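Long-range contacts in 2-oxoglutarate-dependent dioxygenase tropC (Talaromyces stipitatus, PDB 6XJJ), which acts as a non-haem iron, 2-oxoglutarate-dependent dioxygenase in the biosynthesis of fungal tropolones: residues I83-R88 / E278-V282; L188-V193 / C248-L252; K259-W264 / A300-Y305. All coordinates share one frame; numbering follows the deposited sequence.

Contact 1: residues I83-R88 / E278-V282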
# COMPACT_ATOMS: atom_id res chain seq x y z
N ILE A 83 9.17 9.47 -9.74
CA ILE A 83 8.00 10.31 -9.44
C ILE A 83 8.47 11.61 -8.80
O ILE A 83 9.28 11.57 -7.85
CB ILE A 83 7.03 9.56 -8.53
CG1 ILE A 83 6.53 8.31 -9.26
CG2 ILE A 83 5.84 10.44 -8.16
CD1 ILE A 83 5.80 7.31 -8.39
N PRO A 84 8.02 12.78 -9.25
CA PRO A 84 8.52 14.03 -8.68
C PRO A 84 8.04 14.23 -7.25
O PRO A 84 7.04 13.65 -6.81
CB PRO A 84 7.96 15.12 -9.60
CG PRO A 84 7.62 14.42 -10.86
CD PRO A 84 7.21 13.04 -10.47
N ALA A 85 8.76 15.07 -6.52
CA ALA A 85 8.30 15.47 -5.20
C ALA A 85 6.97 16.21 -5.27
O ALA A 85 6.24 16.22 -4.27
CB ALA A 85 9.34 16.33 -4.50
N GLU A 86 6.64 16.82 -6.40
CA GLU A 86 5.36 17.53 -6.51
C GLU A 86 4.21 16.56 -6.32
O GLU A 86 3.23 16.87 -5.63
CB GLU A 86 5.22 18.19 -7.87
CG GLU A 86 4.16 19.25 -7.88
CD GLU A 86 3.75 19.62 -9.29
OE1 GLU A 86 4.21 18.95 -10.24
OE2 GLU A 86 2.97 20.57 -9.45
N ALA A 87 4.29 15.40 -6.96
CA ALA A 87 3.19 14.45 -6.93
C ALA A 87 2.91 13.98 -5.51
O ALA A 87 1.76 13.74 -5.14
CB ALA A 87 3.50 13.25 -7.83
N ARG A 88 3.96 13.86 -4.70
CA ARG A 88 3.77 13.44 -3.32
C ARG A 88 3.19 14.58 -2.50
O ARG A 88 2.32 14.37 -1.65
CB ARG A 88 5.10 12.96 -2.74
CG ARG A 88 5.69 11.76 -3.50
CD ARG A 88 6.96 11.23 -2.85
NE ARG A 88 8.01 12.24 -2.81
CZ ARG A 88 8.26 13.03 -1.77
NH1 ARG A 88 7.53 12.95 -0.67
NH2 ARG A 88 9.24 13.92 -1.84
N GLU A 278 13.55 10.09 2.60
CA GLU A 278 13.21 11.18 1.71
C GLU A 278 13.10 10.66 0.28
O GLU A 278 14.03 10.04 -0.24
CB GLU A 278 14.25 12.30 1.82
CG GLU A 278 14.11 13.44 0.82
CD GLU A 278 15.03 14.60 1.18
OE1 GLU A 278 15.74 14.50 2.20
OE2 GLU A 278 15.05 15.60 0.44
N ASP A 279 11.95 10.91 -0.35
CA ASP A 279 11.70 10.50 -1.74
C ASP A 279 11.61 8.99 -1.86
O ASP A 279 12.10 8.40 -2.83
CB ASP A 279 12.76 11.06 -2.68
CG ASP A 279 12.66 12.56 -2.83
OD1 ASP A 279 11.60 13.11 -2.47
OD2 ASP A 279 13.63 13.19 -3.30
N ALA A 280 10.98 8.35 -0.89
CA ALA A 280 10.89 6.90 -0.87
C ALA A 280 9.44 6.48 -0.75
O ALA A 280 8.58 7.24 -0.32
CB ALA A 280 11.72 6.30 0.27
N PHE A 281 9.19 5.25 -1.17
CA PHE A 281 7.97 4.54 -0.84
C PHE A 281 8.34 3.28 -0.06
O PHE A 281 9.39 2.68 -0.30
CB PHE A 281 7.19 4.17 -2.10
CG PHE A 281 6.76 5.35 -2.91
CD1 PHE A 281 5.58 6.02 -2.63
CD2 PHE A 281 7.55 5.80 -3.97
CE1 PHE A 281 5.19 7.10 -3.38
CE2 PHE A 281 7.16 6.89 -4.72
CZ PHE A 281 5.98 7.54 -4.43
N VAL A 282 7.47 2.88 0.87
CA VAL A 282 7.64 1.63 1.60
C VAL A 282 6.93 0.53 0.84
O VAL A 282 5.75 0.64 0.51
CB VAL A 282 7.10 1.72 3.04
CG1 VAL A 282 7.21 0.37 3.73
CG2 VAL A 282 7.83 2.75 3.83

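Contact 2: residues L188-V193 / C248-L252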
# COMPACT_ATOMS: atom_id res chain seq x y z
N LEU A 188 4.22 2.19 -10.99
CA LEU A 188 5.30 1.76 -10.12
C LEU A 188 5.13 0.30 -9.70
O LEU A 188 6.11 -0.45 -9.64
CB LEU A 188 5.38 2.67 -8.90
CG LEU A 188 6.37 2.28 -7.80
CD1 LEU A 188 7.78 2.19 -8.33
CD2 LEU A 188 6.31 3.30 -6.67
N VAL A 189 3.90 -0.13 -9.40
CA VAL A 189 3.72 -1.48 -8.90
C VAL A 189 3.95 -2.48 -10.03
O VAL A 189 4.36 -3.62 -9.78
CB VAL A 189 2.34 -1.67 -8.25
CG1 VAL A 189 1.25 -1.80 -9.29
CG2 VAL A 189 2.35 -2.86 -7.33
N SER A 190 3.69 -2.07 -11.27
CA SER A 190 4.00 -2.93 -12.41
C SER A 190 5.50 -3.12 -12.56
O SER A 190 5.97 -4.21 -12.89
CB SER A 190 3.40 -2.35 -13.68
OG SER A 190 1.99 -2.26 -13.59
N THR A 191 6.27 -2.05 -12.33
CA THR A 191 7.72 -2.16 -12.30
C THR A 191 8.16 -3.11 -11.19
O THR A 191 8.98 -4.01 -11.41
CB THR A 191 8.34 -0.77 -12.09
OG1 THR A 191 7.92 0.10 -13.15
CG2 THR A 191 9.86 -0.85 -12.07
N ILE A 192 7.63 -2.92 -9.98
CA ILE A 192 7.99 -3.76 -8.85
C ILE A 192 7.71 -5.23 -9.16
O ILE A 192 8.52 -6.11 -8.86
CB ILE A 192 7.24 -3.29 -7.59
CG1 ILE A 192 7.74 -1.90 -7.18
CG2 ILE A 192 7.44 -4.27 -6.43
CD1 ILE A 192 6.88 -1.19 -6.16
N VAL A 193 6.55 -5.51 -9.77
CA VAL A 193 6.20 -6.89 -10.08
C VAL A 193 7.23 -7.53 -11.00
O VAL A 193 7.63 -8.68 -10.80
CB VAL A 193 4.78 -6.95 -10.68
CG1 VAL A 193 4.52 -8.32 -11.28
CG2 VAL A 193 3.76 -6.67 -9.58
N CYS A 248 -0.75 -8.86 -2.84
CA CYS A 248 0.55 -9.17 -3.42
C CYS A 248 1.61 -8.14 -3.05
O CYS A 248 2.61 -8.48 -2.40
CB CYS A 248 0.42 -9.28 -4.94
SG CYS A 248 -0.68 -10.60 -5.53
N VAL A 249 1.42 -6.88 -3.44
CA VAL A 249 2.39 -5.82 -3.21
C VAL A 249 1.64 -4.63 -2.62
O VAL A 249 0.51 -4.34 -3.02
CB VAL A 249 3.12 -5.42 -4.51
CG1 VAL A 249 4.11 -4.27 -4.25
CG2 VAL A 249 3.83 -6.63 -5.11
N SER A 250 2.26 -3.96 -1.64
CA SER A 250 1.72 -2.73 -1.08
C SER A 250 2.79 -1.65 -1.17
O SER A 250 3.98 -1.93 -0.98
CB SER A 250 1.28 -2.91 0.38
OG SER A 250 0.27 -3.91 0.50
N ILE A 251 2.36 -0.43 -1.47
CA ILE A 251 3.26 0.70 -1.64
C ILE A 251 2.74 1.84 -0.78
O ILE A 251 1.62 2.32 -1.00
CB ILE A 251 3.36 1.17 -3.10
CG1 ILE A 251 3.67 -0.01 -4.03
CG2 ILE A 251 4.47 2.21 -3.21
CD1 ILE A 251 3.58 0.33 -5.50
N LEU A 252 3.54 2.28 0.19
CA LEU A 252 3.11 3.23 1.20
C LEU A 252 3.89 4.52 1.04
O LEU A 252 5.11 4.49 0.80
CB LEU A 252 3.32 2.66 2.61
CG LEU A 252 2.93 3.47 3.84
CD1 LEU A 252 1.41 3.50 4.02
CD2 LEU A 252 3.63 2.91 5.08

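Contact 3: residues K259-W264 / A300-Y305. With FE (Fe (III) ion), chain B.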
# COMPACT_ATOMS: atom_id res chain seq x y z
N LYS A 259 6.51 9.12 12.59
CA LYS A 259 6.92 7.73 12.71
C LYS A 259 5.74 6.95 13.27
O LYS A 259 4.66 7.49 13.50
CB LYS A 259 8.19 7.58 13.56
CG LYS A 259 8.04 7.89 15.05
CD LYS A 259 9.38 7.86 15.76
CE LYS A 259 9.22 7.87 17.27
NZ LYS A 259 8.25 8.91 17.74
N GLY A 260 5.95 5.65 13.46
CA GLY A 260 4.90 4.79 13.96
C GLY A 260 4.93 3.40 13.34
O GLY A 260 4.62 2.42 14.01
N LEU A 261 5.32 3.32 12.08
CA LEU A 261 5.31 2.04 11.38
C LEU A 261 6.48 1.17 11.85
O LEU A 261 7.63 1.60 11.85
CB LEU A 261 5.40 2.26 9.87
CG LEU A 261 5.38 1.01 8.99
CD1 LEU A 261 4.04 0.30 9.11
CD2 LEU A 261 5.67 1.38 7.53
N GLU A 262 6.16 -0.06 12.26
CA GLU A 262 7.18 -1.02 12.68
C GLU A 262 6.80 -2.41 12.20
O GLU A 262 5.62 -2.72 11.98
CB GLU A 262 7.37 -0.98 14.20
CG GLU A 262 6.12 -1.23 15.03
CD GLU A 262 6.37 -1.05 16.52
OE1 GLU A 262 7.55 -1.05 16.92
OE2 GLU A 262 5.39 -0.92 17.28
N VAL A 263 7.82 -3.25 12.05
CA VAL A 263 7.72 -4.53 11.36
C VAL A 263 8.30 -5.62 12.25
O VAL A 263 9.37 -5.43 12.84
CB VAL A 263 8.46 -4.49 10.00
CG1 VAL A 263 8.52 -5.87 9.34
CG2 VAL A 263 7.81 -3.48 9.05
N TRP A 264 7.61 -6.75 12.34
CA TRP A 264 8.06 -7.85 13.18
C TRP A 264 9.06 -8.72 12.42
O TRP A 264 8.76 -9.23 11.34
CB TRP A 264 6.87 -8.70 13.64
CG TRP A 264 7.29 -9.92 14.44
CD1 TRP A 264 7.36 -11.21 13.98
CD2 TRP A 264 7.68 -9.96 15.82
NE1 TRP A 264 7.77 -12.04 14.98
CE2 TRP A 264 7.98 -11.31 16.12
CE3 TRP A 264 7.81 -9.00 16.82
CZ2 TRP A 264 8.40 -11.71 17.39
CZ3 TRP A 264 8.23 -9.40 18.08
CH2 TRP A 264 8.52 -10.75 18.35
N ALA A 300 5.22 -10.06 6.18
CA ALA A 300 5.65 -9.83 7.54
C ALA A 300 4.60 -9.03 8.30
O ALA A 300 3.98 -8.12 7.76
CB ALA A 300 6.99 -9.08 7.58
N ARG A 301 4.40 -9.39 9.56
CA ARG A 301 3.54 -8.62 10.44
C ARG A 301 4.06 -7.20 10.62
O ARG A 301 5.27 -6.96 10.62
CB ARG A 301 3.42 -9.35 11.79
CG ARG A 301 2.46 -10.54 11.72
CD ARG A 301 2.59 -11.56 12.85
NE ARG A 301 2.59 -10.99 14.20
CZ ARG A 301 3.55 -11.17 15.10
NH1 ARG A 301 4.59 -11.95 14.84
NH2 ARG A 301 3.46 -10.61 16.29
N HIS A 302 3.13 -6.26 10.73
CA HIS A 302 3.48 -4.86 10.91
C HIS A 302 2.28 -4.14 11.52
O HIS A 302 1.16 -4.64 11.52
CB HIS A 302 3.90 -4.19 9.60
CG HIS A 302 2.87 -4.26 8.51
ND1 HIS A 302 2.68 -5.38 7.73
CD2 HIS A 302 1.98 -3.34 8.06
CE1 HIS A 302 1.72 -5.15 6.85
NE2 HIS A 302 1.28 -3.92 7.03
N ARG A 303 2.55 -2.94 12.05
CA ARG A 303 1.55 -2.15 12.76
C ARG A 303 2.05 -0.71 12.82
O ARG A 303 3.18 -0.40 12.42
CB ARG A 303 1.31 -2.72 14.16
CG ARG A 303 2.55 -2.69 15.03
CD ARG A 303 2.31 -3.31 16.37
NE ARG A 303 3.48 -3.21 17.23
CZ ARG A 303 3.56 -3.77 18.44
NH1 ARG A 303 2.54 -4.46 18.92
NH2 ARG A 303 4.67 -3.64 19.16
N VAL A 304 1.20 0.17 13.35
CA VAL A 304 1.52 1.58 13.50
C VAL A 304 1.09 1.99 14.90
O VAL A 304 -0.12 2.02 15.18
CB VAL A 304 0.83 2.45 12.44
CG1 VAL A 304 1.26 3.91 12.56
CG2 VAL A 304 1.10 1.93 11.04
N TYR A 305 2.05 2.29 15.77
CA TYR A 305 1.70 2.75 17.10
C TYR A 305 1.34 4.24 17.08
O TYR A 305 1.61 4.96 16.12
CB TYR A 305 2.83 2.49 18.10
CG TYR A 305 4.17 3.12 17.76
CD1 TYR A 305 4.43 4.45 18.06
CD2 TYR A 305 5.18 2.36 17.20
CE1 TYR A 305 5.67 5.02 17.76
CE2 TYR A 305 6.42 2.91 16.91
CZ TYR A 305 6.66 4.24 17.20
OH TYR A 305 7.89 4.80 16.91
FE FE B . -0.81 -2.84 6.16

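Contact 1: residues I83-R88 / E278-V282
Over one face of the Arg88 guanidinium lies Asp279 CA, 3.9 Å above the plane and toward its rim, while the Phe281 ring is approached obliquely by Ile83 CD1 and Arg88 CD; His81 makes an edge-to-face contact with the same ring. Here residues 83-88, leading into helix 85-99, meet residues 278-282, running into strand 281-285 of the double-stranded beta-helix core of the 2-oxoglutarate dioxygenases. Guanidinium and ring stand almost perpendicular, 83° between planes, so Arg88 does not stack on Phe281. It touches the aromatic with its aliphatic stem instead, Arg88 CD lying 4.1 Å from Phe281 CZ. A turn about the CG-CD bond (chi3 -61°) swings NE and the guanidinium away from the ring, toward Asp279. Ile83 reaches the ring with its last methyl: Ile83 CD1 is 3.9 Å from Phe281 CE2, the two side chains crossing at about a right angle. Leu184 and Leu188 of helix 171-204 continue this apolar patch, the first against Ile83 and the second against Phe281. The charges meet nearer the surface, with carboxylate and guanidinium planes 60° apart: a salt bridge through a single pair of atoms, Arg88 NH2 and Asp279 OD1, 2.6 Å apart.

Contact 2: residues L188-V193 / C248-L252
Ile251 pushes its terminal methyl into a hollow on helix 188-193, floored by Val189 and walled by Leu188 and Ile192. At the bottom Ile251 CD1 sits 3.6 Å from Val189 CB, and Ile192 CD1 closes one side, 3.7 Å from Ile251 CD1; those two isoleucines reach toward each other tip to tip. Leu188, one residue before Val189, closes another side: its CG approaches the same methyl, and Leu188 CD2 lies 4.1 Å from Ile251 CG2, the other branch of the isoleucine. Because CG1 of Ile251 stands anti to the carbonyl carbon (chi1 -51°), the two branches split, CD1 entering the hollow and CG2 turning to Leu188.

Two residues along the strand, Val249 offers a second, shallower bump. Val249 CG1 rests against Val189 CG2 at 3.8 Å, the two valines lying alongside each other but pointing opposite ways, and against Ile192 CG2 at 4.0 Å, while Val193 CG2 barely reaches the other methyl, Val249 CG2. The pattern is that of a long helix, 171-204, laid on one side of the double-stranded beta-helix: the axes of helix 188-193 and strand 249-252 come within 9.6 Å, at 132° between their directions. Alternation along the strand sends Val249 and Ile251 to the helix, and Ser250 between them to the other side, where its OG hydrogen-bonds OD2 of Asp245, an iron ligand. No polar bond crosses between helix and strand. A classic beta bulge at the start of the strand sets Cys248 and Val249 together opposite Leu318, which in turn packs on Val189 and Val193.

Contact 3: residues K259-W264 / A300-Y305
Val263 and His302 face each other as a non-hydrogen-bonded pair in the antiparallel ladder of strands 261-265 and 302-304. From His302 outward, CB lies 3.3 Å from Glu262 O and also touches Val263 CG2. CG then takes the position between backbone N and carbonyl carbon (chi1 57°), and from there the ring runs off the sheet toward the metal. On one edge ND1 donates to Ala300 O at 3.0 Å, nearly straight and in the ring plane; CD2 has Leu261 CD1 obliquely nearby; and NE2, at the tip, binds iron at 2.5 Å, flanked by CD2 and by CE1, which is 3.5 Å from the iron. His243 and Asp245 supply the other protein ligands, completing the His-Asp-His facial triad of this enzyme family.

The next pair, Glu262 and Arg303, is hydrogen-bonded in both directions through the backbone, and its side chains add a salt bridge on the other side of the sheet: Arg303 NE reaches Glu262 OE2 at 3.0 Å, from above the carboxylate plane. Tyr305 presents its ring edge to this carboxylate and one face to Gly260, whose CA sits 3.7 Å over the ring centre in a CH-pi contact. At the far end Arg301 CZ lies 4.1 Å from the centroid of the five-membered ring of Trp264, a cation-pi contact with planes 47° apart; Asp242 takes the NE of Arg301 in a salt bridge. For His302 the chemistry implies a ring held at two edges: ND1 on Ala300 O and NE2 on the metal would limit its rotation, consistent with keeping NE2 directed at the iron.

In the fold
Contacts 1 and 2 share the large mixed sheet, where strands 281-285 and 249-253 are neighbours, and helix 171-204 packs on both; their centres lie about 14 Å apart, and Phe281 of contact 1 packs on Ile251 of contact 2. Contact 3 belongs to the smaller three-stranded sheet, about 21 and 19 Å from contacts 1 and 2 between centres, and touches both through Leu261 CD2, which meets Val282 and Leu252. Along the chain contact 2 nests inside the loop closed by contact 1, contact 3 follows contact 2, and contacts 1 and 3 interlock. The small sheet, which brings His302 to the iron, thus packs on the helix-backed sheet as one body.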